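Local atomic coordinates of titin (Homo sapiens, PDB entry 2J8H), a protein that serves as a giant elastic protein of muscle and probably also acts as a serine/threonine kinase, represented here by a rigid tandem of two A-band immunoglobulin domains. Residues Pro99-His103 with Val177-Lys181; Val135-Gln139 with Phe159-Val163. One frame throughout, in Å; residues are numbered along the deposited sequence.

Contact 1: residues Pro99-His103 with Val177-Lys181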
# COMPACT_ATOMS: atom_id res chain seq x y z
N PRO A 99 -10.11 -0.75 10.38
CA PRO A 99 -10.52 -2.08 10.84
C PRO A 99 -10.08 -2.34 12.27
O PRO A 99 -9.00 -1.88 12.67
CB PRO A 99 -9.78 -3.01 9.88
CG PRO A 99 -9.61 -2.22 8.68
CD PRO A 99 -9.31 -0.85 9.14
N ALA A 100 -10.89 -3.07 13.04
CA ALA A 100 -10.49 -3.41 14.41
C ALA A 100 -9.25 -4.24 14.34
O ALA A 100 -9.20 -5.20 13.57
CB ALA A 100 -11.60 -4.16 15.16
N LYS A 101 -8.26 -3.92 15.17
CA LYS A 101 -6.99 -4.61 15.10
C LYS A 101 -6.33 -4.59 16.46
O LYS A 101 -6.33 -3.58 17.15
CB LYS A 101 -6.09 -3.95 14.03
CG LYS A 101 -4.75 -4.64 13.80
CD LYS A 101 -4.85 -5.92 13.00
CE LYS A 101 -3.54 -6.82 13.10
NZ LYS A 101 -3.42 -7.61 14.38
N ILE A 102 -5.79 -5.73 16.86
CA ILE A 102 -5.05 -5.86 18.11
C ILE A 102 -3.57 -5.80 17.74
O ILE A 102 -3.15 -6.46 16.79
CB ILE A 102 -5.32 -7.21 18.79
CG1 ILE A 102 -6.76 -7.32 19.27
CG2 ILE A 102 -4.38 -7.41 19.96
CD1 ILE A 102 -7.19 -6.21 20.18
N HIS A 103 -2.80 -5.02 18.48
CA HIS A 103 -1.37 -4.80 18.20
C HIS A 103 -0.53 -5.25 19.37
O HIS A 103 -0.31 -4.48 20.31
CB HIS A 103 -1.08 -3.31 18.01
CG HIS A 103 -1.93 -2.65 16.98
ND1 HIS A 103 -1.83 -2.94 15.64
CD2 HIS A 103 -2.89 -1.70 17.09
CE1 HIS A 103 -2.70 -2.20 14.97
NE2 HIS A 103 -3.36 -1.45 15.83
N VAL A 177 -7.30 -14.44 25.84
CA VAL A 177 -7.62 -14.04 24.49
C VAL A 177 -8.30 -12.67 24.55
O VAL A 177 -9.27 -12.50 25.27
CB VAL A 177 -8.53 -15.07 23.81
CG1 VAL A 177 -8.88 -14.61 22.40
CG2 VAL A 177 -7.85 -16.45 23.79
N VAL A 178 -7.76 -11.71 23.81
CA VAL A 178 -8.36 -10.38 23.69
C VAL A 178 -8.82 -10.21 22.24
O VAL A 178 -8.12 -10.63 21.29
CB VAL A 178 -7.37 -9.27 24.08
CG1 VAL A 178 -6.10 -9.36 23.28
CG2 VAL A 178 -8.04 -7.87 23.96
N CYS A 179 -10.01 -9.65 22.08
CA CYS A 179 -10.61 -9.55 20.78
C CYS A 179 -11.18 -8.16 20.60
O CYS A 179 -11.76 -7.61 21.53
CB CYS A 179 -11.67 -10.64 20.67
SG CYS A 179 -12.59 -10.72 19.10
N ALA A 180 -10.98 -7.57 19.41
CA ALA A 180 -11.55 -6.29 19.04
C ALA A 180 -12.42 -6.52 17.81
O ALA A 180 -11.97 -7.17 16.86
CB ALA A 180 -10.44 -5.27 18.73
N LYS A 181 -13.64 -5.99 17.84
CA LYS A 181 -14.61 -6.12 16.75
C LYS A 181 -15.21 -4.76 16.41
O LYS A 181 -15.65 -4.03 17.29
CB LYS A 181 -15.80 -7.02 17.13
CG LYS A 181 -15.47 -8.41 17.62
CD LYS A 181 -16.57 -8.94 18.59
CE LYS A 181 -16.30 -10.39 19.03
NZ LYS A 181 -15.12 -10.58 19.93

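Contact 2: residues Val135-Gln139 with Phe159-Val163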
# COMPACT_ATOMS: atom_id res chain seq x y z
N VAL A 135 -15.63 -3.02 19.89
CA VAL A 135 -16.00 -3.73 21.08
C VAL A 135 -14.82 -4.62 21.46
O VAL A 135 -14.30 -5.34 20.63
CB VAL A 135 -17.23 -4.59 20.87
CG1 VAL A 135 -17.50 -5.41 22.13
CG2 VAL A 135 -18.46 -3.69 20.52
N ILE A 136 -14.42 -4.53 22.72
CA ILE A 136 -13.30 -5.27 23.24
C ILE A 136 -13.82 -6.35 24.15
O ILE A 136 -14.68 -6.10 24.98
CB ILE A 136 -12.38 -4.36 24.07
CG1 ILE A 136 -11.73 -3.28 23.20
CG2 ILE A 136 -11.35 -5.18 24.87
CD1 ILE A 136 -10.91 -3.79 22.02
N THR A 137 -13.32 -7.58 23.98
CA THR A 137 -13.64 -8.65 24.91
C THR A 137 -12.40 -9.40 25.32
O THR A 137 -11.45 -9.50 24.56
CB THR A 137 -14.64 -9.67 24.34
OG1 THR A 137 -14.06 -10.33 23.23
CG2 THR A 137 -15.93 -9.00 23.92
N TRP A 138 -12.41 -9.93 26.54
CA TRP A 138 -11.33 -10.77 27.05
C TRP A 138 -11.89 -12.10 27.47
O TRP A 138 -13.03 -12.19 27.98
CB TRP A 138 -10.68 -10.13 28.29
CG TRP A 138 -9.78 -9.01 28.05
CD1 TRP A 138 -10.11 -7.69 27.96
CD2 TRP A 138 -8.37 -9.09 27.91
NE1 TRP A 138 -8.98 -6.94 27.77
CE2 TRP A 138 -7.89 -7.78 27.74
CE3 TRP A 138 -7.45 -10.13 27.95
CZ2 TRP A 138 -6.55 -7.50 27.57
CZ3 TRP A 138 -6.12 -9.85 27.78
CH2 TRP A 138 -5.68 -8.55 27.60
N GLN A 139 -11.10 -13.15 27.27
CA GLN A 139 -11.46 -14.51 27.67
C GLN A 139 -10.24 -15.19 28.28
O GLN A 139 -9.11 -14.89 27.90
CB GLN A 139 -11.82 -15.39 26.45
CG GLN A 139 -12.84 -14.88 25.48
CD GLN A 139 -12.62 -15.46 24.04
OE1 GLN A 139 -12.80 -14.74 23.04
NE2 GLN A 139 -12.21 -16.76 23.95
N PHE A 159 -6.00 1.46 24.13
CA PHE A 159 -5.54 0.19 24.65
C PHE A 159 -6.54 -0.40 25.62
O PHE A 159 -7.45 0.31 26.12
CB PHE A 159 -4.16 0.33 25.30
CG PHE A 159 -4.18 1.02 26.62
CD1 PHE A 159 -4.46 0.31 27.77
CD2 PHE A 159 -3.91 2.37 26.72
CE1 PHE A 159 -4.50 0.93 29.01
CE2 PHE A 159 -3.90 3.00 27.95
CZ PHE A 159 -4.21 2.28 29.10
N THR A 160 -6.38 -1.69 25.87
CA THR A 160 -7.14 -2.38 26.90
C THR A 160 -6.14 -3.18 27.73
O THR A 160 -5.15 -3.72 27.20
CB THR A 160 -8.20 -3.30 26.29
OG1 THR A 160 -8.89 -3.96 27.34
CG2 THR A 160 -7.58 -4.39 25.38
N SER A 161 -6.35 -3.17 29.03
CA SER A 161 -5.54 -3.95 29.95
C SER A 161 -6.42 -4.89 30.74
O SER A 161 -7.48 -4.51 31.26
CB SER A 161 -4.81 -3.06 30.94
OG SER A 161 -4.03 -2.13 30.24
N LEU A 162 -5.94 -6.12 30.87
CA LEU A 162 -6.52 -7.04 31.80
C LEU A 162 -5.66 -6.97 33.03
O LEU A 162 -4.46 -7.28 32.98
CB LEU A 162 -6.53 -8.47 31.24
CG LEU A 162 -7.11 -9.51 32.22
CD1 LEU A 162 -8.58 -9.18 32.52
CD2 LEU A 162 -6.88 -10.95 31.71
N VAL A 163 -6.26 -6.55 34.14
CA VAL A 163 -5.49 -6.36 35.37
C VAL A 163 -5.89 -7.41 36.43
O VAL A 163 -7.06 -7.81 36.55
CB VAL A 163 -5.66 -4.95 35.94
CG1 VAL A 163 -4.68 -4.71 37.09
CG2 VAL A 163 -5.50 -3.88 34.84

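Contact 1: residues Pro99-His103 with Val177-Lys181
Ile102 lays its side chain over Ala180, with CD1 of Ile102 3.7 Å from CB of Ala180. The overlap joins the two sheets of an I-set immunoglobulin sandwich: Pro99-Ile102 ends the long strand that leaves the first domain and becomes strand A of the second, while Val177-Lys181 is part of strand F in the facing sheet. The two run nearly antiparallel, 166° between directions, and their axes approach to 5.8 Å. Small residues meet where the strands come close: Ala100 CB and Ala180 CB sit 3.9 Å apart, consistent with the short spacing; farther in, Ile102 CG2 meets Val178 CG1 at 4.2 Å. This interface is apolar, and two backbone amides of the incoming strand find side-chain acceptors beside it: Ala100 N bonds to Asn182 OD1 and Ile102 N to Asp187 OD2. Lys101, whose CA-to-CB bond points away from strand F, forms a salt bridge with Asp187, and its NZ also donates to Ile102 O at 2.7 Å.

Contact 2: residues Val135-Gln139 with Phe159-Val163
Along strand C of the second I-set immunoglobulin domain, Val135 stays clear of the facing strand, and the first inward residue is Ile136. Its CG2 comes within 3.7 Å of OG1 of Thr160, in strand E of the opposite sheet. Thr137 directs its CA-to-CB bond away from that strand. Trp138 then turns inward again, as the core tryptophan that marks strand C of the immunoglobulin fold. The indole spans the gap between the sheets: strand axes are 9.0 Å apart at closest approach and inclined at 25°, and CA atoms of both Ile136-Thr160 and Trp138-Leu162 lie 7.7 Å apart. At the ring edge, Trp138 NE1 donates to Thr160 OG1 over 3.0 Å, at a nearly straight N-H...O angle of 177°. Over one ring face, Leu162 CB stands 3.5 Å from the centroid of the Trp138 six-membered ring and only 2° off its normal, a CH-pi contact. Ile126 and Val153 also touch the indole. Gln139 directs its CA-to-CB bond away once more. Thr160 OG1 is also hydrogen-bonded to Ile154 O; because a carbonyl can only accept, the hydroxyl must receive the indole proton and donate its own. The one buried polar atom of the tryptophan side chain is thus paired inside an otherwise largely apolar core.

Both contacts bridge the two sheets of the same immunoglobulin domain, and their centres lie 9 Å apart. They join directly because strand F, used in contact 1, and strand C, used in contact 2, are antiparallel neighbours in one sheet. Probable hydrogen bonds link them at both ends, Val177 N to Gln139 O and Lys181 O to Val135 N, each 2.8 Å. Toward the interior, Ala180 CB packs 3.6 Å from Ile136 CD1, and Val178 touches Trp138, so the inward faces of both contacts merge into one core. In sequence, contact 2 is nested within the loop closed by contact 1, which ties the interdomain strand to that core.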